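Local coordinates for protein polysialic acid O-acetyltransferase (Escherichia coli, PDB 3JQY) that transfers acetyl groups from acetyl-CoA to the O7 or O9 hydroxyls of capsular polysialic acid, working as a trimer of left-handed beta-helices, at residues B[74-79]-B[95-100]; B[118-123]-B[139-144]. All coordinates share one frame; numbering follows the deposited sequence.

Overall arrangement
Both contacts join successive coils of the left-handed beta-helix and lie on the same parallel sheet, with their centres about 10 Å apart. They come in series along the chain: 74-79 pairs with 95-100, and only later does 118-123 pair with 139-144. Strand 97-101 of contact 1 is the sheet neighbour of strand 119-121 of contact 2, so four consecutive rungs stack in order, and the seam between the contacts includes a probable hydrogen bond from Asp97 N to Phe118 O. Contact 2 lies closer to the residues that probably bind acetyl-CoA, Gly146 and Lys180, and to a second subunit, which contact 1 does not touch.

Contact 1: residues B[74-79]-B[95-100]; sequences WLTVIF and KGDIVA
Leu75 and Ile98 meet on the inward side of two neighbouring rungs of the left-handed beta-helix, where strands 75-79 and 97-100 run parallel. Their side chains cross obliquely, CD1 of Leu75 lying 4.2 Å from CD1 of Ile98. Leu75 CG lies anti to the backbone N (chi1 172°), beside the carbonyl carbon, and CD1 is the branch that reaches both Ile98 CD1 and Gly96 O. Further along this face Val77 packs beside Ile98, and the Phe79 ring brings CD2 to 4.1 Å from CB of Ala100. A small methyl suits that place, since the ring already lies against the neighbouring Phe57 and Val86. Branched and aromatic side chains thus fill the helix interior, where Ile98 also touches Val106 and Ile108 of another sheet.

The opposite face mixes polar and apolar groups. Ile78 CB and Val99 CG2 are 4.3 Å apart, while Thr76 and Asp97 extend in the same direction, Asp97 OD2 coming 3.3 Å from Thr76 CB. Between the rungs, Thr76 N donates to Gly96 O at 2.9 Å and Ile98 N to Thr76 O, and the ladder continues through Ile78 to Ala100. At the corner the bond from Gly96 N to Trp74 O is longer, 3.3 Å, with the donor 45° out of the carbonyl plane. At these backbone angles a CB would collide with the carbonyl O of Lys95, so glycine suits the turn. A water bridges the corner to the polar pair, within hydrogen-bonding distance of Trp74 O and Asp97 OD2 and 3.0 Å from Thr76 OG1.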
loop_
_atom_site.group_PDB
_atom_site.type_symbol
_atom_site.label_atom_id
_atom_site.label_comp_id
_atom_site.label_asym_id
_atom_site.label_seq_id
_atom_site.Cartn_x
_atom_site.Cartn_y
_atom_site.Cartn_z
ATOM N N TRP B 74 9.102 6.450 -18.979
ATOM C CA TRP B 74 8.698 7.312 -17.873
ATOM C C TRP B 74 9.700 7.253 -16.729
ATOM O O TRP B 74 9.335 7.191 -15.560
ATOM C CB TRP B 74 7.280 6.972 -17.403
ATOM C CG TRP B 74 6.276 7.373 -18.420
ATOM C CD1 TRP B 74 5.766 8.624 -18.620
ATOM C CD2 TRP B 74 5.679 6.533 -19.407
ATOM N NE1 TRP B 74 4.880 8.611 -19.668
ATOM C CE2 TRP B 74 4.808 7.338 -20.169
ATOM C CE3 TRP B 74 5.787 5.175 -19.717
ATOM C CZ2 TRP B 74 4.048 6.831 -21.219
ATOM C CZ3 TRP B 74 5.034 4.671 -20.765
ATOM C CH2 TRP B 74 4.176 5.498 -21.503
ATOM N N LEU B 75 10.976 7.274 -17.091
ATOM C CA LEU B 75 12.037 7.352 -16.099
ATOM C C LEU B 75 12.393 8.818 -15.844
ATOM O O LEU B 75 12.569 9.589 -16.789
ATOM C CB LEU B 75 13.271 6.609 -16.610
ATOM C CG LEU B 75 14.532 6.779 -15.762
ATOM C CD1 LEU B 75 14.362 6.074 -14.427
ATOM C CD2 LEU B 75 15.748 6.245 -16.505
ATOM N N THR B 76 12.491 9.193 -14.569
ATOM C CA THR B 76 12.966 10.515 -14.171
ATOM C C THR B 76 14.149 10.312 -13.236
ATOM O O THR B 76 14.036 9.603 -12.238
ATOM C CB THR B 76 11.883 11.327 -13.429
ATOM O OG1 THR B 76 10.727 11.471 -14.263
ATOM C CG2 THR B 76 12.408 12.722 -13.056
ATOM N N VAL B 77 15.283 10.910 -13.579
ATOM C CA VAL B 77 16.472 10.865 -12.734
ATOM C C VAL B 77 16.777 12.278 -12.267
ATOM O O VAL B 77 17.009 13.167 -13.080
ATOM C CB VAL B 77 17.696 10.309 -13.488
ATOM C CG1 VAL B 77 18.872 10.201 -12.551
ATOM C CG2 VAL B 77 17.377 8.950 -14.100
ATOM N N ILE B 78 16.738 12.484 -10.955
ATOM C CA ILE B 78 16.992 13.802 -10.393
ATOM C C ILE B 78 18.279 13.778 -9.591
ATOM O O ILE B 78 18.467 12.912 -8.733
ATOM C CB ILE B 78 15.837 14.271 -9.492
ATOM C CG1 ILE B 78 14.534 14.304 -10.287
ATOM C CG2 ILE B 78 16.160 15.643 -8.899
ATOM C CD1 ILE B 78 13.317 14.624 -9.456
ATOM N N PHE B 79 19.165 14.723 -9.882
ATOM C CA PHE B 79 20.421 14.866 -9.146
ATOM C C PHE B 79 20.325 16.073 -8.219
ATOM O O PHE B 79 20.129 17.198 -8.684
ATOM C CB PHE B 79 21.594 15.063 -10.114
ATOM C CG PHE B 79 21.958 13.830 -10.886
ATOM C CD1 PHE B 79 21.456 13.622 -12.163
ATOM C CD2 PHE B 79 22.790 12.875 -10.332
ATOM C CE1 PHE B 79 21.786 12.484 -12.878
ATOM C CE2 PHE B 79 23.131 11.730 -11.046
ATOM C CZ PHE B 79 22.628 11.536 -12.315
ATOM N N LYS B 95 11.625 1.982 -15.221
ATOM C CA LYS B 95 10.612 3.016 -15.122
ATOM C C LYS B 95 10.757 3.626 -13.729
ATOM O O LYS B 95 11.458 3.076 -12.885
ATOM C CB LYS B 95 9.214 2.401 -15.254
ATOM C CG LYS B 95 9.049 1.516 -16.480
ATOM C CD LYS B 95 7.612 1.060 -16.664
ATOM C CE LYS B 95 7.512 0.082 -17.826
ATOM N NZ LYS B 95 6.171 0.127 -18.466
ATOM N N GLY B 96 10.100 4.754 -13.485
ATOM C CA GLY B 96 10.060 5.316 -12.147
ATOM C C GLY B 96 10.959 6.506 -11.877
ATOM O O GLY B 96 11.359 7.232 -12.789
ATOM N N ASP B 97 11.266 6.705 -10.601
ATOM C CA ASP B 97 11.976 7.896 -10.166
ATOM C C ASP B 97 13.224 7.527 -9.390
ATOM O O ASP B 97 13.144 6.841 -8.374
ATOM C CB ASP B 97 11.068 8.743 -9.280
ATOM C CG ASP B 97 9.882 9.310 -10.041
ATOM O OD1 ASP B 97 8.749 8.846 -9.807
ATOM O OD2 ASP B 97 10.090 10.206 -10.887
ATOM N N ILE B 98 14.373 7.999 -9.863
ATOM C CA ILE B 98 15.622 7.804 -9.146
ATOM C C ILE B 98 16.144 9.157 -8.691
ATOM O O ILE B 98 16.410 10.026 -9.512
ATOM C CB ILE B 98 16.700 7.161 -10.038
ATOM C CG1 ILE B 98 16.252 5.775 -10.520
ATOM C CG2 ILE B 98 18.020 7.071 -9.282
ATOM C CD1 ILE B 98 17.224 5.146 -11.516
ATOM N N VAL B 99 16.286 9.336 -7.384
ATOM C CA VAL B 99 16.826 10.584 -6.855
ATOM C C VAL B 99 18.163 10.315 -6.171
ATOM O O VAL B 99 18.226 9.577 -5.184
ATOM C CB VAL B 99 15.832 11.268 -5.891
ATOM C CG1 VAL B 99 16.380 12.610 -5.400
ATOM C CG2 VAL B 99 14.480 11.451 -6.583
ATOM N N ALA B 100 19.223 10.916 -6.714
ATOM C CA ALA B 100 20.585 10.766 -6.200
ATOM C C ALA B 100 20.997 12.065 -5.530
ATOM O O ALA B 100 21.118 13.099 -6.187
ATOM C CB ALA B 100 21.556 10.416 -7.334
HETATM O O HOH W 1 9.043 9.132 -13.585
#

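Contact 2: residues B[118-123]-B[139-144]; sequences FEVVTD and VILRAS
Phe118 meets Leu141 with its CE1 4.0 Å from Leu141 CD1, and this is the densely packed part of the contact. Phe118 CG is anti to the backbone N (chi1 -174°), beside the carbonyl carbon; CD1 of the ring is 3.4 Å from Val139 O. Val120 adds its CG2 to the same cluster. Leu141 suits the interior: it also meets Val127 and Ile129, and Ile164 and Ile166, on two adjacent strands of another sheet. Backbone bonds tie the rungs together, Leu141 N to Glu119 O at 2.8 Å and Val121 N to Leu141 O.

The other face is more polar and watery. Glu119 runs alongside Ile140, its OE2 3.7 Å from Ile140 CD1, so the aliphatic side chain packs against the carboxylate. Val121 CG2 lies 3.9 Å from Arg142 NH1. Glu119 OE1 and Arg142 NH2 stay 4.5 Å apart, too far for a salt bridge; a water links them instead, donating to the carboxylate and accepting from NH2 at the guanidinium edge. Ile140 and Arg142 also pack on Tyr192 of a second subunit. Past the strands, another water joins Asp123 OD2 to Ser144 OG. Apolar inside, and outside partly water-bridged and partly covered by a second subunit, these parallel rungs are characteristic of the left-handed beta-helix of hexapeptide-repeat acyltransferases, here leading into the probable acetyl-CoA site at Gly146.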
loop_
_atom_site.group_PDB
_atom_site.type_symbol
_atom_site.label_atom_id
_atom_site.label_comp_id
_atom_site.label_asym_id
_atom_site.label_seq_id
_atom_site.Cartn_x
_atom_site.Cartn_y
_atom_site.Cartn_z
ATOM N N PHE B 118 8.506 2.519 -9.427
ATOM C CA PHE B 118 9.826 2.413 -8.797
ATOM C C PHE B 118 10.268 3.760 -8.232
ATOM O O PHE B 118 10.116 4.790 -8.891
ATOM C CB PHE B 118 10.816 1.935 -9.852
ATOM C CG PHE B 118 12.198 1.645 -9.332
ATOM C CD1 PHE B 118 12.408 0.671 -8.373
ATOM C CD2 PHE B 118 13.298 2.312 -9.860
ATOM C CE1 PHE B 118 13.695 0.380 -7.928
ATOM C CE2 PHE B 118 14.580 2.033 -9.421
ATOM C CZ PHE B 118 14.779 1.068 -8.453
ATOM N N GLU B 119 10.796 3.758 -7.005
ATOM C CA GLU B 119 11.376 4.971 -6.413
ATOM C C GLU B 119 12.680 4.638 -5.705
ATOM O O GLU B 119 12.743 3.664 -4.952
ATOM C CB GLU B 119 10.444 5.600 -5.364
ATOM C CG GLU B 119 8.981 5.768 -5.749
ATOM C CD GLU B 119 8.140 6.273 -4.578
ATOM O OE1 GLU B 119 8.725 6.863 -3.640
ATOM O OE2 GLU B 119 6.899 6.078 -4.590
ATOM N N VAL B 120 13.713 5.449 -5.927
ATOM C CA VAL B 120 14.937 5.360 -5.130
ATOM C C VAL B 120 15.173 6.662 -4.375
ATOM O O VAL B 120 15.130 7.741 -4.971
ATOM C CB VAL B 120 16.175 5.057 -5.994
ATOM C CG1 VAL B 120 17.435 5.100 -5.129
ATOM C CG2 VAL B 120 16.031 3.696 -6.665
ATOM N N VAL B 121 15.416 6.550 -3.068
ATOM C CA VAL B 121 15.680 7.703 -2.207
ATOM C C VAL B 121 17.068 7.541 -1.587
ATOM O O VAL B 121 17.359 6.504 -1.004
ATOM C CB VAL B 121 14.653 7.767 -1.055
ATOM C CG1 VAL B 121 14.870 9.016 -0.209
ATOM C CG2 VAL B 121 13.232 7.707 -1.596
ATOM N N THR B 122 17.914 8.563 -1.692
ATOM C CA THR B 122 19.263 8.479 -1.134
ATOM C C THR B 122 19.646 9.730 -0.351
ATOM O O THR B 122 18.924 10.725 -0.352
ATOM C CB THR B 122 20.318 8.326 -2.247
ATOM O OG1 THR B 122 20.231 9.450 -3.132
ATOM C CG2 THR B 122 20.101 7.049 -3.042
ATOM N N ASP B 123 20.798 9.665 0.309
ATOM C CA ASP B 123 21.424 10.839 0.913
ATOM C C ASP B 123 22.861 10.490 1.262
ATOM O O ASP B 123 23.123 9.855 2.288
ATOM C CB ASP B 123 20.661 11.289 2.162
ATOM C CG ASP B 123 21.225 12.566 2.767
ATOM O OD1 ASP B 123 22.200 13.118 2.216
ATOM O OD2 ASP B 123 20.684 13.021 3.795
ATOM N N VAL B 139 7.922 -0.669 -6.200
ATOM C CA VAL B 139 9.000 -0.999 -5.285
ATOM C C VAL B 139 9.773 0.262 -4.925
ATOM O O VAL B 139 10.239 0.981 -5.807
ATOM C CB VAL B 139 9.959 -2.029 -5.889
ATOM C CG1 VAL B 139 11.185 -2.205 -5.001
ATOM C CG2 VAL B 139 9.240 -3.361 -6.087
ATOM N N ILE B 140 9.899 0.514 -3.620
ATOM C CA ILE B 140 10.620 1.676 -3.112
ATOM C C ILE B 140 11.897 1.240 -2.407
ATOM O O ILE B 140 11.863 0.409 -1.505
ATOM C CB ILE B 140 9.759 2.484 -2.119
ATOM C CG1 ILE B 140 8.474 2.970 -2.799
ATOM C CG2 ILE B 140 10.552 3.664 -1.559
ATOM C CD1 ILE B 140 7.482 3.615 -1.840
ATOM N N LEU B 141 13.029 1.781 -2.842
ATOM C CA LEU B 141 14.283 1.564 -2.121
ATOM C C LEU B 141 14.625 2.846 -1.366
ATOM O O LEU B 141 15.067 3.829 -1.968
ATOM C CB LEU B 141 15.404 1.165 -3.087
ATOM C CG LEU B 141 15.083 0.016 -4.054
ATOM C CD1 LEU B 141 16.279 -0.323 -4.953
ATOM C CD2 LEU B 141 14.615 -1.230 -3.290
ATOM N N ARG B 142 14.390 2.841 -0.054
ATOM C CA ARG B 142 14.482 4.064 0.746
ATOM C C ARG B 142 15.708 4.051 1.656
ATOM O O ARG B 142 15.641 3.586 2.791
ATOM C CB ARG B 142 13.205 4.261 1.574
ATOM C CG ARG B 142 13.070 5.652 2.186
ATOM C CD ARG B 142 11.802 5.801 3.044
ATOM N NE ARG B 142 10.569 5.623 2.273
ATOM C CZ ARG B 142 10.040 6.542 1.469
ATOM N NH1 ARG B 142 10.635 7.722 1.316
ATOM N NH2 ARG B 142 8.913 6.279 0.812
ATOM N N ALA B 143 16.829 4.564 1.152
ATOM C CA ALA B 143 18.097 4.499 1.883
ATOM C C ALA B 143 18.272 5.649 2.870
ATOM O O ALA B 143 19.223 5.662 3.654
ATOM C CB ALA B 143 19.266 4.457 0.912
ATOM N N SER B 144 17.365 6.619 2.808
ATOM C CA SER B 144 17.369 7.755 3.727
ATOM C C SER B 144 15.979 7.963 4.322
ATOM O O SER B 144 14.973 7.828 3.617
ATOM C CB SER B 144 17.804 9.022 2.994
ATOM O OG SER B 144 17.568 10.171 3.796
HETATM O O HOH W 2 7.172 7.625 -1.249
HETATM O O HOH W 3 19.388 10.908 5.670
#